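Local coordinates for proton-dependent oligopeptide transporter family protein (Xanthomonas campestris, PDB 6EI3), which probably couples the inward movement of protons to the uptake of small peptides across the bacterial membrane, as a POT-family member of the major facilitator superfamily, at residues I263-R275 with A281-L293. Sequence-based numbering, arbitrary orientation.
With 78M ((2S)-2,3-dihydroxypropyl(7Z)-pentadec-7-enoate), chain O.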
ATOM      1  N   ILE A 263      -8.507   8.091  18.612  1.00 45.42           N
ATOM      2  CA  ILE A 263      -8.807   6.843  19.329  1.00 45.25           C
ATOM      3  C   ILE A 263      -7.490   6.196  19.815  1.00 48.89           C
ATOM      4  O   ILE A 263      -7.408   5.819  20.985  1.00 48.76           O
ATOM      5  CB  ILE A 263      -9.747   5.891  18.524  1.00 47.81           C
ATOM      6  CG1 ILE A 263     -11.117   6.578  18.239  1.00 49.14           C
ATOM      7  CG2 ILE A 263      -9.957   4.540  19.242  1.00 48.62           C
ATOM      8  CD1 ILE A 263     -11.861   6.109  16.986  1.00 51.58           C
ATOM      9  N   GLY A 264      -6.470   6.147  18.943  1.00 44.82           N
ATOM     10  CA  GLY A 264      -5.142   5.627  19.278  1.00 43.84           C
ATOM     11  C   GLY A 264      -4.492   6.373  20.435  1.00 49.37           C
ATOM     12  O   GLY A 264      -4.134   5.762  21.451  1.00 48.98           O
ATOM     13  N   GLY A 265      -4.396   7.697  20.296  1.00 46.22           N
ATOM     14  CA  GLY A 265      -3.821   8.592  21.292  1.00 47.45           C
ATOM     15  C   GLY A 265      -4.622   8.633  22.580  1.00 55.49           C
ATOM     16  O   GLY A 265      -4.057   8.803  23.665  1.00 54.62           O
ATOM     17  N   GLY A 266      -5.939   8.460  22.446  1.00 53.86           N
ATOM     18  CA  GLY A 266      -6.880   8.419  23.559  1.00 54.76           C
ATOM     19  C   GLY A 266      -6.733   7.142  24.355  1.00 58.28           C
ATOM     20  O   GLY A 266      -6.853   7.162  25.584  1.00 59.34           O
ATOM     21  N   THR A 267      -6.450   6.019  23.649  1.00 52.91           N
ATOM     22  CA  THR A 267      -6.220   4.698  24.242  1.00 52.86           C
ATOM     23  C   THR A 267      -4.884   4.715  24.980  1.00 59.01           C
ATOM     24  O   THR A 267      -4.800   4.168  26.074  1.00 58.62           O
ATOM     25  CB  THR A 267      -6.312   3.598  23.179  1.00 55.83           C
ATOM     26  OG1 THR A 267      -7.613   3.640  22.592  1.00 51.96           O
ATOM     27  CG2 THR A 267      -6.046   2.197  23.742  1.00 55.30           C
ATOM     28  N   TRP A 268      -3.857   5.371  24.391  1.00 57.01           N
ATOM     29  CA  TRP A 268      -2.518   5.530  24.970  1.00 57.55           C
ATOM     30  C   TRP A 268      -2.596   6.237  26.333  1.00 63.61           C
ATOM     31  O   TRP A 268      -1.874   5.862  27.257  1.00 63.90           O
ATOM     32  CB  TRP A 268      -1.591   6.308  24.007  1.00 55.16           C
ATOM     33  CG  TRP A 268      -0.196   6.487  24.536  1.00 56.53           C
ATOM     34  CD1 TRP A 268       0.289   7.559  25.225  1.00 60.61           C
ATOM     35  CD2 TRP A 268       0.871   5.530  24.477  1.00 55.59           C
ATOM     36  NE1 TRP A 268       1.593   7.331  25.599  1.00 60.12           N
ATOM     37  CE2 TRP A 268       1.981   6.098  25.141  1.00 60.35           C
ATOM     38  CE3 TRP A 268       1.008   4.256  23.899  1.00 55.71           C
ATOM     39  CZ2 TRP A 268       3.209   5.432  25.254  1.00 59.41           C
ATOM     40  CZ3 TRP A 268       2.232   3.607  23.993  1.00 57.09           C
ATOM     41  CH2 TRP A 268       3.304   4.179  24.693  1.00 58.57           C
ATOM     42  N   TRP A 269      -3.472   7.248  26.444  1.00 62.03           N
ATOM     43  CA  TRP A 269      -3.703   8.055  27.646  1.00 64.04           C
ATOM     44  C   TRP A 269      -4.208   7.233  28.835  1.00 65.27           C
ATOM     45  O   TRP A 269      -3.755   7.453  29.959  1.00 66.83           O
ATOM     46  CB  TRP A 269      -4.751   9.142  27.344  1.00 64.67           C
ATOM     47  CG  TRP A 269      -4.216  10.501  27.010  1.00 67.00           C
ATOM     48  CD1 TRP A 269      -3.805  10.940  25.787  1.00 69.11           C
ATOM     49  CD2 TRP A 269      -4.177  11.638  27.879  1.00 68.97           C
ATOM     50  NE1 TRP A 269      -3.470  12.273  25.849  1.00 69.96           N
ATOM     51  CE2 TRP A 269      -3.687  12.728  27.122  1.00 73.22           C
ATOM     52  CE3 TRP A 269      -4.472  11.838  29.237  1.00 72.04           C
ATOM     53  CZ2 TRP A 269      -3.496  14.000  27.676  1.00 74.11           C
ATOM     54  CZ3 TRP A 269      -4.280  13.098  29.782  1.00 75.26           C
ATOM     55  CH2 TRP A 269      -3.794  14.160  29.006  1.00 75.65           C
ATOM     56  N   GLN A 270      -5.174   6.324  28.589  1.00 57.85           N
ATOM     57  CA  GLN A 270      -5.866   5.534  29.612  1.00 57.32           C
ATOM     58  C   GLN A 270      -5.617   4.022  29.548  1.00 57.75           C
ATOM     59  O   GLN A 270      -6.383   3.271  30.150  1.00 57.43           O
ATOM     60  CB  GLN A 270      -7.386   5.777  29.482  1.00 58.82           C
ATOM     61  CG  GLN A 270      -7.868   7.185  29.765  1.00 64.44           C
ATOM     62  CD  GLN A 270      -9.341   7.392  29.459  1.00 69.13           C
ATOM     63  OE1 GLN A 270      -9.769   8.509  29.201  1.00 59.45           O
ATOM     64  NE2 GLN A 270     -10.159   6.340  29.471  1.00 55.60           N
ATOM     65  N   LEU A 271      -4.576   3.564  28.830  1.00 52.38           N
ATOM     66  CA  LEU A 271      -4.296   2.134  28.680  1.00 50.72           C
ATOM     67  C   LEU A 271      -4.013   1.420  30.013  1.00 56.27           C
ATOM     68  O   LEU A 271      -4.388   0.252  30.163  1.00 55.91           O
ATOM     69  CB  LEU A 271      -3.176   1.884  27.652  1.00 48.72           C
ATOM     70  CG  LEU A 271      -2.857   0.437  27.312  1.00 52.00           C
ATOM     71  CD1 LEU A 271      -4.078  -0.320  26.792  1.00 51.54           C
ATOM     72  CD2 LEU A 271      -1.739   0.365  26.345  1.00 52.46           C
ATOM     73  N   GLU A 272      -3.397   2.118  30.979  1.00 54.31           N
ATOM     74  CA  GLU A 272      -3.114   1.539  32.296  1.00 56.26           C
ATOM     75  C   GLU A 272      -4.386   1.165  33.076  1.00 63.17           C
ATOM     76  O   GLU A 272      -4.322   0.270  33.911  1.00 63.98           O
ATOM     77  CB  GLU A 272      -2.179   2.434  33.134  1.00 58.49           C
ATOM     78  CG  GLU A 272      -0.753   2.495  32.599  1.00 66.55           C
ATOM     79  CD  GLU A 272      -0.019   1.171  32.487  1.00 84.17           C
ATOM     80  OE1 GLU A 272       0.109   0.469  33.516  1.00 77.23           O
ATOM     81  OE2 GLU A 272       0.437   0.837  31.369  1.00 74.76           O
ATOM     82  N   ARG A 273      -5.550   1.787  32.754  1.00 60.66           N
ATOM     83  CA  ARG A 273      -6.844   1.499  33.413  1.00 61.68           C
ATOM     84  C   ARG A 273      -7.445   0.136  32.976  1.00 65.15           C
ATOM     85  O   ARG A 273      -8.488  -0.270  33.499  1.00 65.31           O
ATOM     86  CB  ARG A 273      -7.859   2.624  33.162  1.00 60.83           C
ATOM     87  CG  ARG A 273      -7.390   4.020  33.539  1.00 64.68           C
ATOM     88  CD  ARG A 273      -8.452   5.012  33.147  1.00 65.06           C
ATOM     89  NE  ARG A 273      -8.058   6.394  33.408  1.00 66.96           N
ATOM     90  CZ  ARG A 273      -8.906   7.416  33.395  1.00 75.84           C
ATOM     91  NH1 ARG A 273     -10.200   7.212  33.166  1.00 57.94           N
ATOM     92  NH2 ARG A 273      -8.475   8.647  33.637  1.00 60.95           N
ATOM     93  N   ALA A 274      -6.792  -0.556  32.016  1.00 59.21           N
ATOM     94  CA  ALA A 274      -7.205  -1.872  31.527  1.00 58.12           C
ATOM     95  C   ALA A 274      -6.497  -3.016  32.278  1.00 62.85           C
ATOM     96  O   ALA A 274      -6.972  -4.152  32.222  1.00 60.84           O
ATOM     97  CB  ALA A 274      -6.928  -1.982  30.030  1.00 56.85           C
ATOM     98  N   ARG A 275      -5.373  -2.704  32.986  1.00 62.97           N
ATOM     99  CA  ARG A 275      -4.489  -3.628  33.731  1.00 64.97           C
ATOM    100  C   ARG A 275      -5.177  -4.609  34.685  1.00 73.69           C
ATOM    101  O   ARG A 275      -4.629  -5.695  34.923  1.00 74.30           O
ATOM    102  CB  ARG A 275      -3.396  -2.865  34.510  1.00 65.47           C
ATOM    103  CG  ARG A 275      -2.235  -2.381  33.651  1.00 71.99           C
ATOM    104  CD  ARG A 275      -1.200  -3.462  33.379  1.00 75.57           C
ATOM    105  NE  ARG A 275      -0.362  -3.108  32.234  1.00 68.75           N
ATOM    106  CZ  ARG A 275       0.777  -2.433  32.320  1.00 85.54           C
ATOM    107  NH1 ARG A 275       1.254  -2.067  33.505  1.00 82.70           N
ATOM    108  NH2 ARG A 275       1.457  -2.128  31.225  1.00 67.88           N
ATOM    109  N   ALA A 281      -0.241  -9.188  29.753  1.00 63.17           N
ATOM    110  CA  ALA A 281       0.359  -9.538  28.460  1.00 61.04           C
ATOM    111  C   ALA A 281      -0.525  -9.003  27.316  1.00 62.91           C
ATOM    112  O   ALA A 281      -0.035  -8.784  26.207  1.00 61.20           O
ATOM    113  CB  ALA A 281       0.519 -11.044  28.333  1.00 61.75           C
ATOM    114  N   ALA A 282      -1.828  -8.785  27.612  1.00 59.45           N
ATOM    115  CA  ALA A 282      -2.833  -8.223  26.706  1.00 57.53           C
ATOM    116  C   ALA A 282      -2.684  -6.696  26.661  1.00 58.61           C
ATOM    117  O   ALA A 282      -2.678  -6.127  25.568  1.00 56.95           O
ATOM    118  CB  ALA A 282      -4.233  -8.604  27.178  1.00 59.10           C
ATOM    119  N   VAL A 283      -2.539  -6.041  27.845  1.00 54.08           N
ATOM    120  CA  VAL A 283      -2.362  -4.581  27.988  1.00 53.03           C
ATOM    121  C   VAL A 283      -1.018  -4.134  27.383  1.00 55.94           C
ATOM    122  O   VAL A 283      -0.993  -3.168  26.615  1.00 54.49           O
ATOM    123  CB  VAL A 283      -2.558  -4.082  29.446  1.00 57.04           C
ATOM    124  CG1 VAL A 283      -2.364  -2.572  29.557  1.00 56.14           C
ATOM    125  CG2 VAL A 283      -3.933  -4.473  29.980  1.00 57.97           C
ATOM    126  N   ASP A 284       0.087  -4.852  27.722  1.00 52.11           N
ATOM    127  CA  ASP A 284       1.435  -4.609  27.197  1.00 50.34           C
ATOM    128  C   ASP A 284       1.422  -4.793  25.680  1.00 50.20           C
ATOM    129  O   ASP A 284       2.054  -4.022  24.974  1.00 49.28           O
ATOM    130  CB  ASP A 284       2.464  -5.567  27.822  1.00 52.87           C
ATOM    131  CG  ASP A 284       2.710  -5.420  29.312  1.00 66.02           C
ATOM    132  OD1 ASP A 284       2.187  -4.455  29.912  1.00 65.66           O
ATOM    133  OD2 ASP A 284       3.409  -6.287  29.884  1.00 76.93           O
ATOM    134  N   GLY A 285       0.700  -5.809  25.211  1.00 45.28           N
ATOM    135  CA  GLY A 285       0.523  -6.126  23.798  1.00 42.95           C
ATOM    136  C   GLY A 285      -0.130  -5.012  23.004  1.00 45.91           C
ATOM    137  O   GLY A 285       0.272  -4.752  21.870  1.00 45.25           O
ATOM    138  N   VAL A 286      -1.113  -4.315  23.613  1.00 42.12           N
ATOM    139  CA  VAL A 286      -1.804  -3.176  23.006  1.00 40.69           C
ATOM    140  C   VAL A 286      -0.874  -1.951  23.044  1.00 43.68           C
ATOM    141  O   VAL A 286      -0.884  -1.171  22.098  1.00 41.58           O
ATOM    142  CB  VAL A 286      -3.221  -2.934  23.626  1.00 44.13           C
ATOM    143  CG1 VAL A 286      -3.843  -1.621  23.150  1.00 42.75           C
ATOM    144  CG2 VAL A 286      -4.152  -4.103  23.311  1.00 43.39           C
ATOM    145  N   ARG A 287      -0.050  -1.803  24.120  1.00 41.18           N
ATOM    146  CA  ARG A 287       0.953  -0.730  24.232  1.00 41.08           C
ATOM    147  C   ARG A 287       1.977  -0.858  23.092  1.00 43.97           C
ATOM    148  O   ARG A 287       2.323   0.146  22.462  1.00 43.14           O
ATOM    149  CB  ARG A 287       1.674  -0.770  25.594  1.00 41.85           C
ATOM    150  CG  ARG A 287       2.472   0.502  25.858  1.00 53.10           C
ATOM    151  CD  ARG A 287       2.811   0.749  27.321  1.00 70.51           C
ATOM    152  NE  ARG A 287       1.646   1.042  28.164  1.00 80.49           N
ATOM    153  CZ  ARG A 287       1.035   2.222  28.243  1.00 89.77           C
ATOM    154  NH1 ARG A 287       1.436   3.238  27.487  1.00 75.96           N
ATOM    155  NH2 ARG A 287       0.005   2.388  29.058  1.00 73.07           N
ATOM    156  N   ALA A 288       2.447  -2.099  22.838  1.00 40.06           N
ATOM    157  CA  ALA A 288       3.392  -2.422  21.780  1.00 39.94           C
ATOM    158  C   ALA A 288       2.777  -2.099  20.403  1.00 45.01           C
ATOM    159  O   ALA A 288       3.452  -1.495  19.565  1.00 45.21           O
ATOM    160  CB  ALA A 288       3.773  -3.891  21.866  1.00 40.70           C
ATOM    161  N   LEU A 289       1.482  -2.447  20.196  1.00 42.14           N
ATOM    162  CA  LEU A 289       0.733  -2.171  18.960  1.00 41.85           C
ATOM    163  C   LEU A 289       0.634  -0.667  18.688  1.00 42.89           C
ATOM    164  O   LEU A 289       0.743  -0.258  17.536  1.00 42.26           O
ATOM    165  CB  LEU A 289      -0.690  -2.769  19.031  1.00 43.30           C
ATOM    166  CG  LEU A 289      -1.083  -3.918  18.086  1.00 49.48           C
ATOM    167  CD1 LEU A 289      -0.645  -3.673  16.637  1.00 48.96           C
ATOM    168  CD2 LEU A 289      -0.609  -5.249  18.601  1.00 54.91           C
ATOM    169  N   LEU A 290       0.416   0.151  19.736  1.00 39.42           N
ATOM    170  CA  LEU A 290       0.334   1.608  19.591  1.00 39.69           C
ATOM    171  C   LEU A 290       1.679   2.242  19.239  1.00 43.61           C
ATOM    172  O   LEU A 290       1.719   3.196  18.463  1.00 42.75           O
ATOM    173  CB  LEU A 290      -0.308   2.285  20.796  1.00 40.80           C
ATOM    174  CG  LEU A 290      -1.778   1.952  21.043  1.00 45.59           C
ATOM    175  CD1 LEU A 290      -2.221   2.467  22.403  1.00 46.49           C
ATOM    176  CD2 LEU A 290      -2.695   2.472  19.890  1.00 47.13           C
ATOM    177  N   ARG A 291       2.777   1.690  19.767  1.00 40.47           N
ATOM    178  CA  ARG A 291       4.126   2.136  19.418  1.00 40.09           C
ATOM    179  C   ARG A 291       4.397   1.829  17.945  1.00 41.94           C
ATOM    180  O   ARG A 291       4.992   2.650  17.255  1.00 40.51           O
ATOM    181  CB  ARG A 291       5.171   1.460  20.308  1.00 39.14           C
ATOM    182  CG  ARG A 291       5.171   1.991  21.723  1.00 39.10           C
ATOM    183  CD  ARG A 291       6.428   1.539  22.423  1.00 49.34           C
ATOM    184  NE  ARG A 291       6.328   1.658  23.875  1.00 53.35           N
ATOM    185  CZ  ARG A 291       6.047   0.647  24.688  1.00 69.31           C
ATOM    186  NH1 ARG A 291       5.826  -0.569  24.197  1.00 55.53           N
ATOM    187  NH2 ARG A 291       5.996   0.839  25.999  1.00 57.77           N
ATOM    188  N   VAL A 292       3.895   0.674  17.453  1.00 39.59           N
ATOM    189  CA  VAL A 292       3.990   0.228  16.052  1.00 38.38           C
ATOM    190  C   VAL A 292       3.224   1.183  15.144  1.00 41.48           C
ATOM    191  O   VAL A 292       3.718   1.537  14.068  1.00 41.59           O
ATOM    192  CB  VAL A 292       3.527  -1.251  15.887  1.00 41.95           C
ATOM    193  CG1 VAL A 292       3.066  -1.557  14.457  1.00 41.10           C
ATOM    194  CG2 VAL A 292       4.624  -2.209  16.316  1.00 41.87           C
ATOM    195  N   LEU A 293       2.027   1.607  15.579  1.00 38.15           N
ATOM    196  CA  LEU A 293       1.180   2.545  14.850  1.00 37.82           C
ATOM    197  C   LEU A 293       1.934   3.862  14.595  1.00 40.66           C
ATOM    198  O   LEU A 293       1.805   4.418  13.501  1.00 40.54           O
ATOM    199  CB  LEU A 293      -0.172   2.775  15.583  1.00 38.99           C
ATOM    200  CG  LEU A 293      -1.173   3.788  14.959  1.00 44.63           C
ATOM    201  CD1 LEU A 293      -1.673   3.342  13.584  1.00 43.72           C
ATOM    202  CD2 LEU A 293      -2.361   4.030  15.887  1.00 50.02           C
TER
HETATM  203  O21 78M O 614       5.753   6.174  21.715  1.00 83.47           O
HETATM  204  C20 78M O 614       4.391   5.779  21.763  1.00 84.03           C
HETATM  205  C18 78M O 614       3.480   6.897  21.314  1.00 85.43           C
HETATM  206  O19 78M O 614       3.673   8.049  22.138  1.00 87.76           O
HETATM  207  C17 78M O 614       2.026   6.497  21.330  1.00 86.92           C
HETATM  208  O2  78M O 614       1.344   7.446  20.476  1.00 88.32           O
HETATM  209  C1  78M O 614       0.104   7.149  20.068  1.00 89.09           C
HETATM  210  O1  78M O 614      -0.544   6.226  20.491  1.00 89.50           O
HETATM  211  C2  78M O 614      -0.363   8.105  19.009  1.00 89.28           C
HETATM  212  C3  78M O 614      -0.649   7.429  17.675  1.00 88.35           C
HETATM  213  C4  78M O 614      -0.186   8.250  16.480  1.00 88.15           C
HETATM  214  C5  78M O 614      -1.299   8.740  15.568  1.00 88.50           C
HETATM  215  C6  78M O 614      -1.832   7.694  14.581  1.00 88.16           C
HETATM  216  C7  78M O 614      -1.338   7.925  13.189  1.00 87.45           C
HETATM  217  C8  78M O 614      -2.051   8.334  12.153  1.00 86.93           C
HETATM  218  C9  78M O 614      -1.535   8.566  10.762  1.00 85.51           C
HETATM  219  C10 78M O 614      -1.017   9.997  10.591  1.00 86.00           C
HETATM  220  C11 78M O 614       0.337  10.104   9.911  1.00 84.24           C
HETATM  221  C12 78M O 614       1.152  11.304  10.380  1.00 83.89           C
HETATM  222  C13 78M O 614       2.583  11.373   9.862  1.00 81.29           C
HETATM  223  C15 78M O 614       4.144  12.252   8.099  1.00 77.48           C
HETATM  224  C14 78M O 614       2.723  11.911   8.449  1.00 78.32           C
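R287 lies between the W268 ring and the E272 carboxylate. The chain turns at chi3 (-67°), which brings its guanidinium over one face of the W268 six-membered ring, a cation-pi contact with CZ 4.6 Å from the ring centroid. The two planes stand 72° apart, with NH1 over the ring and NH2 left to bind E272. R287 NH2 donates to E272 OE2 at 2.8 Å, but the bond is bent (130°), the oxygen tilted from the guanidinium plane and using its anti lone pair, so the pairing probably owes much to charge. E272 OE1 lies 2.8 Å from R275 NH1, well out of the guanidinium plane, a purely electrostatic pairing. R275 NH2 completes the chain of charges with D284 OD1 at 2.8 Å. Two acids thus interleave with two arginines, which probably offsets the closeness of R275 to R287. R275 NE, packed 3.4 Å from V283 CG1, is buried without a hydrogen-bond partner.

L271, its branched end suited to several neighbours, sets CD2 against one face of the R287 guanidinium and packs CG and CD1 on V283 and V286. T267 OG1 is satisfied within its own helix by I263 O, leaving CG2 to face L290. Q270 NE2 donates to A213 O and L214 O and its OE1 accepts from L226 N, while R273 NH1 donates to A216 O and G222 O. C17 of the monoacylglycerol covers the opposite face of W268. G264 has no CB to crowd L293 CD2, and L290 CD2 packs on its backbone. The arrangement is a roughly antiparallel helical hairpin, closed by a salt-bridge network at the loop end and edged by a lipid site.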